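Local atomic coordinates of VIN1 (Oscarella pearsei, PDB entry 6BFI), a protein that binds actin filaments and may play a role in cell-cell adhesion, as a sponge member of the vinculin/alpha-catenin family. Residues M1-H6 and G118-L123; E68-E73 and M124-S129; K133-C138 and E244-L249. One frame throughout, in Å; residues are numbered along the deposited sequence.

Interaction 1. Residues M1-H6 and G118-L123; sequences MPVKFH and GMSDLL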
loop_
_atom_site.group_PDB
_atom_site.type_symbol
_atom_site.label_atom_id
_atom_site.label_comp_id
_atom_site.label_asym_id
_atom_site.label_seq_id
_atom_site.Cartn_x
_atom_site.Cartn_y
_atom_site.Cartn_z
ATOM N N MET A 1 25.865 -16.934 8.488
ATOM C CA MET A 1 24.522 -16.946 9.057
ATOM C C MET A 1 24.241 -15.646 9.805
ATOM O O MET A 1 24.621 -15.498 10.968
ATOM C CB MET A 1 24.347 -18.147 9.986
ATOM C CG MET A 1 24.607 -19.484 9.313
ATOM S SD MET A 1 25.558 -20.601 10.360
ATOM C CE MET A 1 27.025 -19.614 10.649
ATOM N N PRO A 2 23.579 -14.706 9.136
ATOM C CA PRO A 2 23.333 -13.396 9.747
ATOM C C PRO A 2 22.343 -13.480 10.897
ATOM O O PRO A 2 21.569 -14.431 11.028
ATOM C CB PRO A 2 22.760 -12.564 8.591
ATOM C CG PRO A 2 23.121 -13.315 7.343
ATOM C CD PRO A 2 23.123 -14.758 7.738
ATOM N N VAL A 3 22.379 -12.450 11.745
ATOM C CA VAL A 3 21.442 -12.362 12.856
ATOM C C VAL A 3 20.033 -12.164 12.312
ATOM O O VAL A 3 19.827 -11.504 11.283
ATOM C CB VAL A 3 21.848 -11.227 13.815
ATOM C CG1 VAL A 3 21.861 -9.882 13.097
ATOM C CG2 VAL A 3 20.930 -11.191 15.031
ATOM N N LYS A 4 19.052 -12.754 12.992
ATOM C CA LYS A 4 17.668 -12.735 12.547
ATOM C C LYS A 4 16.774 -12.118 13.613
ATOM O O LYS A 4 17.022 -12.253 14.815
ATOM C CB LYS A 4 17.175 -14.151 12.216
ATOM C CG LYS A 4 17.939 -14.841 11.096
ATOM C CD LYS A 4 17.742 -14.125 9.773
ATOM C CE LYS A 4 18.464 -14.844 8.645
ATOM N NZ LYS A 4 18.195 -14.206 7.324
ATOM N N PHE A 5 15.720 -11.428 13.153
ATOM C CA PHE A 5 14.708 -10.886 14.053
ATOM C C PHE A 5 13.330 -10.881 13.403
ATOM O O PHE A 5 12.520 -9.988 13.676
ATOM C CB PHE A 5 15.066 -9.467 14.522
ATOM C CG PHE A 5 16.164 -8.821 13.729
ATOM C CD1 PHE A 5 15.936 -8.371 12.437
ATOM C CD2 PHE A 5 17.422 -8.652 14.281
ATOM C CE1 PHE A 5 16.949 -7.770 11.707
ATOM C CE2 PHE A 5 18.439 -8.053 13.560
ATOM C CZ PHE A 5 18.202 -7.611 12.271
ATOM N N HIS A 6 13.048 -11.866 12.549
ATOM C CA HIS A 6 11.753 -11.995 11.891
ATOM C C HIS A 6 10.688 -12.592 12.800
ATOM O O HIS A 6 9.550 -12.777 12.356
ATOM C CB HIS A 6 11.889 -12.853 10.628
ATOM C CG HIS A 6 12.470 -14.210 10.881
ATOM N ND1 HIS A 6 11.702 -15.355 10.907
ATOM C CD2 HIS A 6 13.742 -14.604 11.124
ATOM C CE1 HIS A 6 12.477 -16.397 11.150
ATOM N NE2 HIS A 6 13.719 -15.968 11.288
ATOM N N GLY A 118 25.374 -16.135 17.813
ATOM C CA GLY A 118 25.179 -17.494 18.293
ATOM C C GLY A 118 23.784 -17.738 18.832
ATOM O O GLY A 118 23.171 -18.771 18.543
ATOM N N MET A 119 23.265 -16.804 19.635
ATOM C CA MET A 119 21.875 -16.911 20.071
ATOM C C MET A 119 20.933 -16.909 18.876
ATOM O O MET A 119 19.978 -17.702 18.824
ATOM C CB MET A 119 21.528 -15.772 21.029
ATOM C CG MET A 119 22.014 -15.987 22.455
ATOM S SD MET A 119 21.705 -14.564 23.521
ATOM C CE MET A 119 20.804 -15.331 24.867
ATOM N N SER A 120 21.198 -16.038 17.897
ATOM C CA SER A 120 20.376 -16.007 16.692
ATOM C C SER A 120 20.318 -17.376 16.025
ATOM O O SER A 120 19.235 -17.872 15.697
ATOM C CB SER A 120 20.905 -14.963 15.713
ATOM O OG SER A 120 20.218 -15.058 14.477
ATOM N N ASP A 121 21.478 -18.005 15.813
ATOM C CA ASP A 121 21.490 -19.316 15.169
ATOM C C ASP A 121 20.801 -20.364 16.033
ATOM O O ASP A 121 20.078 -21.229 15.517
ATOM C CB ASP A 121 22.927 -19.735 14.857
ATOM C CG ASP A 121 23.618 -18.783 13.904
ATOM O OD1 ASP A 121 22.918 -18.125 13.107
ATOM O OD2 ASP A 121 24.863 -18.697 13.948
ATOM N N LEU A 122 21.012 -20.297 17.352
ATOM C CA LEU A 122 20.385 -21.245 18.267
ATOM C C LEU A 122 18.869 -21.229 18.123
ATOM O O LEU A 122 18.232 -22.285 18.030
ATOM C CB LEU A 122 20.788 -20.929 19.707
ATOM C CG LEU A 122 21.658 -21.970 20.406
ATOM C CD1 LEU A 122 21.777 -21.655 21.887
ATOM C CD2 LEU A 122 21.085 -23.357 20.195
ATOM N N LEU A 123 18.271 -20.037 18.104
ATOM C CA LEU A 123 16.833 -19.965 17.871
ATOM C C LEU A 123 16.470 -20.271 16.420
ATOM O O LEU A 123 15.344 -20.713 16.150
ATOM C CB LEU A 123 16.309 -18.587 18.275
ATOM C CG LEU A 123 16.474 -18.235 19.758
ATOM C CD1 LEU A 123 16.263 -16.747 20.000
ATOM C CD2 LEU A 123 15.516 -19.056 20.609
#

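Interaction 2. Residues E68-E73 and M124-S129; sequences EDFKAE and MCADRS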
loop_
_atom_site.group_PDB
_atom_site.type_symbol
_atom_site.label_atom_id
_atom_site.label_comp_id
_atom_site.label_asym_id
_atom_site.label_seq_id
_atom_site.Cartn_x
_atom_site.Cartn_y
_atom_site.Cartn_z
ATOM N N GLU A 68 15.743 -35.327 12.272
ATOM C CA GLU A 68 17.173 -35.442 12.538
ATOM C C GLU A 68 17.955 -34.212 12.098
ATOM O O GLU A 68 19.097 -34.035 12.534
ATOM C CB GLU A 68 17.734 -36.688 11.851
ATOM C CG GLU A 68 17.168 -37.994 12.382
ATOM C CD GLU A 68 17.662 -38.325 13.777
ATOM O OE1 GLU A 68 18.708 -37.779 14.186
ATOM O OE2 GLU A 68 17.005 -39.135 14.465
ATOM N N ASP A 69 17.376 -33.366 11.243
ATOM C CA ASP A 69 18.068 -32.148 10.834
ATOM C C ASP A 69 18.249 -31.198 12.011
ATOM O O ASP A 69 19.329 -30.623 12.195
ATOM C CB ASP A 69 17.297 -31.469 9.704
ATOM C CG ASP A 69 16.968 -32.421 8.571
ATOM O OD1 ASP A 69 17.850 -33.221 8.190
ATOM O OD2 ASP A 69 15.825 -32.379 8.068
ATOM N N PHE A 70 17.202 -31.028 12.818
ATOM C CA PHE A 70 17.294 -30.196 14.014
ATOM C C PHE A 70 18.311 -30.765 14.998
ATOM O O PHE A 70 19.203 -30.051 15.477
ATOM C CB PHE A 70 15.904 -30.084 14.646
ATOM C CG PHE A 70 15.867 -29.299 15.923
ATOM C CD1 PHE A 70 16.163 -27.948 15.932
ATOM C CD2 PHE A 70 15.498 -29.909 17.110
ATOM C CE1 PHE A 70 16.115 -27.224 17.107
ATOM C CE2 PHE A 70 15.449 -29.189 18.287
ATOM C CZ PHE A 70 15.756 -27.844 18.284
ATOM N N LYS A 71 18.203 -32.066 15.290
ATOM C CA LYS A 71 19.125 -32.707 16.222
ATOM C C LYS A 71 20.563 -32.658 15.725
ATOM O O LYS A 71 21.498 -32.696 16.533
ATOM C CB LYS A 71 18.701 -34.156 16.462
ATOM C CG LYS A 71 17.289 -34.311 16.992
ATOM C CD LYS A 71 16.851 -35.762 16.949
ATOM C CE LYS A 71 15.434 -35.922 17.467
ATOM N NZ LYS A 71 14.939 -37.317 17.307
ATOM N N ALA A 72 20.762 -32.576 14.408
ATOM C CA ALA A 72 22.111 -32.490 13.863
ATOM C C ALA A 72 22.648 -31.065 13.870
ATOM O O ALA A 72 23.851 -30.864 14.069
ATOM C CB ALA A 72 22.139 -33.048 12.439
ATOM N N GLU A 73 21.782 -30.070 13.667
ATOM C CA GLU A 73 22.213 -28.678 13.609
ATOM C C GLU A 73 22.312 -28.020 14.978
ATOM O O GLU A 73 22.909 -26.943 15.085
ATOM C CB GLU A 73 21.256 -27.868 12.728
ATOM C CG GLU A 73 21.246 -28.282 11.265
ATOM C CD GLU A 73 20.104 -27.653 10.492
ATOM O OE1 GLU A 73 19.352 -26.854 11.089
ATOM O OE2 GLU A 73 19.956 -27.960 9.290
ATOM N N MET A 124 17.412 -20.084 15.491
ATOM C CA MET A 124 17.106 -20.202 14.070
ATOM C C MET A 124 17.042 -21.646 13.592
ATOM O O MET A 124 16.323 -21.931 12.630
ATOM C CB MET A 124 18.131 -19.431 13.238
ATOM C CG MET A 124 17.664 -18.051 12.825
ATOM S SD MET A 124 16.027 -18.075 12.066
ATOM C CE MET A 124 16.319 -19.106 10.631
ATOM N N CYS A 125 17.783 -22.570 14.209
ATOM C CA CYS A 125 17.609 -23.966 13.814
ATOM C C CYS A 125 16.235 -24.482 14.236
ATOM O O CYS A 125 15.592 -25.241 13.498
ATOM C CB CYS A 125 18.733 -24.837 14.381
ATOM S SG CYS A 125 19.035 -24.710 16.153
ATOM N N ALA A 126 15.754 -24.049 15.405
ATOM C CA ALA A 126 14.391 -24.371 15.815
ATOM C C ALA A 126 13.371 -23.743 14.871
ATOM O O ALA A 126 12.426 -24.407 14.426
ATOM C CB ALA A 126 14.157 -23.906 17.255
ATOM N N ASP A 127 13.548 -22.453 14.555
ATOM C CA ASP A 127 12.625 -21.791 13.635
ATOM C C ASP A 127 12.601 -22.487 12.278
ATOM O O ASP A 127 11.537 -22.633 11.663
ATOM C CB ASP A 127 13.006 -20.317 13.477
ATOM C CG ASP A 127 11.994 -19.538 12.653
ATOM O OD1 ASP A 127 11.035 -19.003 13.246
ATOM O OD2 ASP A 127 12.155 -19.462 11.415
ATOM N N ARG A 128 13.767 -22.929 11.798
ATOM C CA ARG A 128 13.823 -23.661 10.539
ATOM C C ARG A 128 13.106 -24.999 10.647
ATOM O O ARG A 128 12.466 -25.443 9.687
ATOM C CB ARG A 128 15.275 -23.868 10.111
ATOM C CG ARG A 128 15.910 -22.664 9.441
ATOM C CD ARG A 128 17.331 -22.972 9.011
ATOM N NE ARG A 128 18.198 -23.230 10.156
ATOM C CZ ARG A 128 19.449 -23.664 10.063
ATOM N NH1 ARG A 128 19.984 -23.898 8.871
ATOM N NH2 ARG A 128 20.165 -23.870 11.159
ATOM N N SER A 129 13.207 -25.659 11.804
ATOM C CA SER A 129 12.450 -26.889 12.017
ATOM C C SER A 129 10.952 -26.634 11.888
ATOM O O SER A 129 10.244 -27.346 11.160
ATOM C CB SER A 129 12.790 -27.476 13.390
ATOM O OG SER A 129 12.103 -28.694 13.618
#

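Interaction 3. Residues K133-C138 and E244-L249; sequences KMVKVC and EIIRVL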
loop_
_atom_site.group_PDB
_atom_site.type_symbol
_atom_site.label_atom_id
_atom_site.label_comp_id
_atom_site.label_asym_id
_atom_site.label_seq_id
_atom_site.Cartn_x
_atom_site.Cartn_y
_atom_site.Cartn_z
ATOM N N LYS A 133 8.266 -28.040 9.023
ATOM C CA LYS A 133 7.027 -28.760 9.312
ATOM C C LYS A 133 5.835 -28.123 8.599
ATOM O O LYS A 133 5.070 -28.806 7.899
ATOM C CB LYS A 133 6.791 -28.802 10.822
ATOM C CG LYS A 133 5.478 -29.447 11.225
ATOM C CD LYS A 133 5.009 -28.932 12.575
ATOM C CE LYS A 133 4.709 -27.438 12.520
ATOM N NZ LYS A 133 3.640 -27.120 11.531
ATOM N N MET A 134 5.664 -26.807 8.766
ATOM C CA MET A 134 4.536 -26.114 8.145
ATOM C C MET A 134 4.538 -26.305 6.632
ATOM O O MET A 134 3.522 -26.694 6.038
ATOM C CB MET A 134 4.578 -24.625 8.497
ATOM C CG MET A 134 4.782 -24.342 9.974
ATOM S SD MET A 134 4.462 -22.623 10.415
ATOM C CE MET A 134 4.529 -22.720 12.203
ATOM N N VAL A 135 5.683 -26.042 5.994
ATOM C CA VAL A 135 5.809 -26.219 4.550
ATOM C C VAL A 135 5.506 -27.656 4.153
ATOM O O VAL A 135 4.925 -27.903 3.092
ATOM C CB VAL A 135 7.213 -25.778 4.087
ATOM C CG1 VAL A 135 7.466 -26.183 2.642
ATOM C CG2 VAL A 135 7.367 -24.273 4.247
ATOM N N LYS A 136 5.877 -28.621 4.995
ATOM C CA LYS A 136 5.530 -30.015 4.731
ATOM C C LYS A 136 4.017 -30.194 4.637
ATOM O O LYS A 136 3.505 -30.770 3.665
ATOM C CB LYS A 136 6.129 -30.905 5.821
ATOM C CG LYS A 136 5.684 -32.355 5.813
ATOM C CD LYS A 136 6.356 -33.103 6.961
ATOM C CE LYS A 136 5.775 -34.494 7.159
ATOM N NZ LYS A 136 6.359 -35.163 8.361
ATOM N N VAL A 137 3.280 -29.680 5.628
ATOM C CA VAL A 137 1.818 -29.778 5.591
ATOM C C VAL A 137 1.267 -29.130 4.322
ATOM O O VAL A 137 0.483 -29.740 3.574
ATOM C CB VAL A 137 1.207 -29.146 6.854
ATOM C CG1 VAL A 137 -0.295 -28.982 6.691
ATOM C CG2 VAL A 137 1.527 -29.992 8.078
ATOM N N CYS A 138 1.674 -27.881 4.060
ATOM C CA CYS A 138 1.177 -27.162 2.888
ATOM C C CYS A 138 1.464 -27.925 1.600
ATOM O O CYS A 138 0.636 -27.943 0.680
ATOM C CB CYS A 138 1.798 -25.765 2.825
ATOM S SG CYS A 138 1.450 -24.713 4.253
ATOM N N GLU A 244 2.153 -19.242 -2.440
ATOM C CA GLU A 244 2.541 -17.983 -1.814
ATOM C C GLU A 244 2.643 -18.127 -0.303
ATOM O O GLU A 244 3.547 -17.555 0.317
ATOM C CB GLU A 244 1.553 -16.877 -2.190
ATOM C CG GLU A 244 1.982 -15.481 -1.756
ATOM C CD GLU A 244 3.175 -14.956 -2.535
ATOM O OE1 GLU A 244 3.576 -15.596 -3.530
ATOM O OE2 GLU A 244 3.715 -13.898 -2.153
ATOM N N ILE A 245 1.730 -18.886 0.309
ATOM C CA ILE A 245 1.846 -19.171 1.738
ATOM C C ILE A 245 3.186 -19.827 2.038
ATOM O O ILE A 245 3.866 -19.470 3.007
ATOM C CB ILE A 245 0.672 -20.046 2.215
ATOM C CG1 ILE A 245 -0.566 -19.191 2.472
ATOM C CG2 ILE A 245 1.044 -20.805 3.479
ATOM C CD1 ILE A 245 -1.781 -19.988 2.894
ATOM N N ILE A 246 3.592 -20.788 1.206
ATOM C CA ILE A 246 4.867 -21.466 1.421
ATOM C C ILE A 246 6.024 -20.486 1.275
ATOM O O ILE A 246 7.004 -20.545 2.028
ATOM C CB ILE A 246 5.005 -22.662 0.459
ATOM C CG1 ILE A 246 3.959 -23.727 0.789
ATOM C CG2 ILE A 246 6.406 -23.258 0.529
ATOM C CD1 ILE A 246 3.933 -24.887 -0.185
ATOM N N ARG A 247 5.926 -19.564 0.315
ATOM C CA ARG A 247 7.012 -18.614 0.092
ATOM C C ARG A 247 7.148 -17.644 1.260
ATOM O O ARG A 247 8.257 -17.385 1.741
ATOM C CB ARG A 247 6.787 -17.853 -1.215
ATOM C CG ARG A 247 7.988 -17.030 -1.649
ATOM C CD ARG A 247 7.654 -16.116 -2.815
ATOM N NE ARG A 247 6.723 -15.061 -2.426
ATOM C CZ ARG A 247 7.094 -13.890 -1.914
ATOM N NH1 ARG A 247 8.379 -13.621 -1.725
ATOM N NH2 ARG A 247 6.177 -12.988 -1.587
ATOM N N VAL A 248 6.025 -17.094 1.728
ATOM C CA VAL A 248 6.063 -16.143 2.835
ATOM C C VAL A 248 6.465 -16.835 4.129
ATOM O O VAL A 248 7.144 -16.240 4.976
ATOM C CB VAL A 248 4.703 -15.434 2.965
ATOM C CG1 VAL A 248 4.724 -14.436 4.113
ATOM C CG2 VAL A 248 4.343 -14.739 1.660
ATOM N N LEU A 249 6.062 -18.098 4.303
ATOM C CA LEU A 249 6.463 -18.861 5.481
ATOM C C LEU A 249 7.977 -18.958 5.603
ATOM O O LEU A 249 8.507 -19.000 6.718
ATOM C CB LEU A 249 5.851 -20.265 5.433
ATOM C CG LEU A 249 4.488 -20.472 6.094
ATOM C CD1 LEU A 249 3.938 -21.859 5.784
ATOM C CD2 LEU A 249 4.601 -20.273 7.593
#

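Interaction 1. Residues M1-H6 and G118-L123
S120 and D121, consecutive residues of helix 102-145, meet the N-terminal residues M1 to K4, which run past the helix without regular structure. S120 loses the most area to the contact, with D121 and M1 after it. S120 OG stands anti to its own backbone N (chi1 172°), which turns it to the incoming chain. There it accepts a hydrogen bond from K4 N, 3.0 Å from S120 OG, with a bent N-H...O angle of 139°. V3 lies alongside: its CA is 3.4 Å from S120 OG, and its CG2 packs on S120 CB at 3.8 Å. D121 comes next along the helix. Its OD1 approaches M1 CB at 3.4 Å, and the two side chains cross at about a right angle. M1 CE comes to 4.0 Å from D121 OD2. M1 is poorly ordered, so this outer part is less certain. K4 sends its ammonium away from the helix to T252, where NZ makes a hydrogen bond. V3 also touches L773 of helix 763-778. The arrangement is that of an extended N-terminal segment laid against a long helix of a vinculin-family helical bundle, just before helix 8-32 begins.

Interaction 2. Residues E68-E73 and M124-S129
An antiparallel helix pair of a vinculin-type bundle brings F70 and E73 against C125, A126, R128 and S129. The axes of the two short segments come within 9.6 Å at 174°. F70 carries the apolar half. Its CG is anti to the backbone N (chi1 178°), and the ring reaches across to the second helix. CE1 sits 3.6 Å from A126 CA and 3.9 Å from A126 CB. CD1 of F70 approaches C125 O at 3.7 Å. C125 SG lies obliquely to the ring, 5.1 Å from the F70 centroid, a sulfur-aromatic contact. Both helices, 68-97 and 102-145, belong to the all-helical vinculin fold, and M61 and S65 of the preceding loop also touch F70. The charged half is at the outer side. E73 OE1 lies over one face of the R128 guanidinium, 3.1 Å from R128 NH2. This is a salt bridge of charges alone, since no N-H points at the oxygen. The carboxylate and guanidinium planes are 23° apart. R128 NE makes a weak hydrogen bond back to M124 O, which lies in plane at the guanidinium edge. S129 OG is 4.2 Å from F70 CB and is hydrogen-bonded to D67 OD2.

Interaction 3. Residues K133-C138 and E244-L249
L249 and I246 meet M134, V135 and C138 in a wholly apolar contact across two helices. The segments run antiparallel, with axes 9.9 Å apart at the closest and 173° between their directions. No hydrogen bond or salt bridge joins them.

The aliphatic contacts centre on I246. Its CG1 is anti to the carbonyl carbon (chi1 -66°) and reaches C138 CB at 3.6 Å. CD1 of I246 touches the same C138 CB. The other branch, CG2, faces V135: it lies 3.8 Å from V135 CG1 and only slightly farther from V135 CG2. The two side chains cross at about a right angle. I246 therefore spreads its two branches over neighbouring turns of helix 102-145. The backbones come nearest at V135 and I246.

The sulfur contacts gather round L249. M134 SD is 3.7 Å from L249 CD2, and these side chains also cross at about a right angle. L249 CD1 touches M134 CB and lies 4.1 Å from C138 SG. C138 SG also meets I245 CG2 at 4.0 Å. The thiol thus touches two branched side chains of the facing helix.

Charged groups stay off this interface. E244 and R247 pair within their own helix, with R247 NH2 giving a hydrogen bond of 2.7 Å to E244 OE2. In this salt bridge E244 OE2 lies in the guanidinium plane, while R247 NH2 comes from the syn side, tilted 31° out of the carboxylate plane. This pair touches M190 of helix 185-215.

Helix 154-178 closes another flank, where M134 meets V174 and C138 meets M171. Such an antiparallel, apolar seam between helix 102-145 and the end of helix 224-249 is characteristic of the helical bundles of the vinculin fold.

Overall arrangement
All three contacts use helix 102-145, at successive levels along its length. Interaction 1 sets the N-terminal segment on it, interaction 2 helix 68-97 and interaction 3 helix 224-249. Interactions 1 and 2 touch: K4 CG packs on M124 CG at 3.7 Å, and their centres are about 12 Å apart. Interaction 3 adjoins interaction 2 in sequence but has no other touch with it; their centres lie about 16 Å apart. The chemistry follows the place. Interaction 3 is buried and apolar. Interaction 2 is partly buried, an aromatic patch with an ion pair toward the solvent side. Interaction 1 is also partly buried, with a single hydrogen bond to a loop.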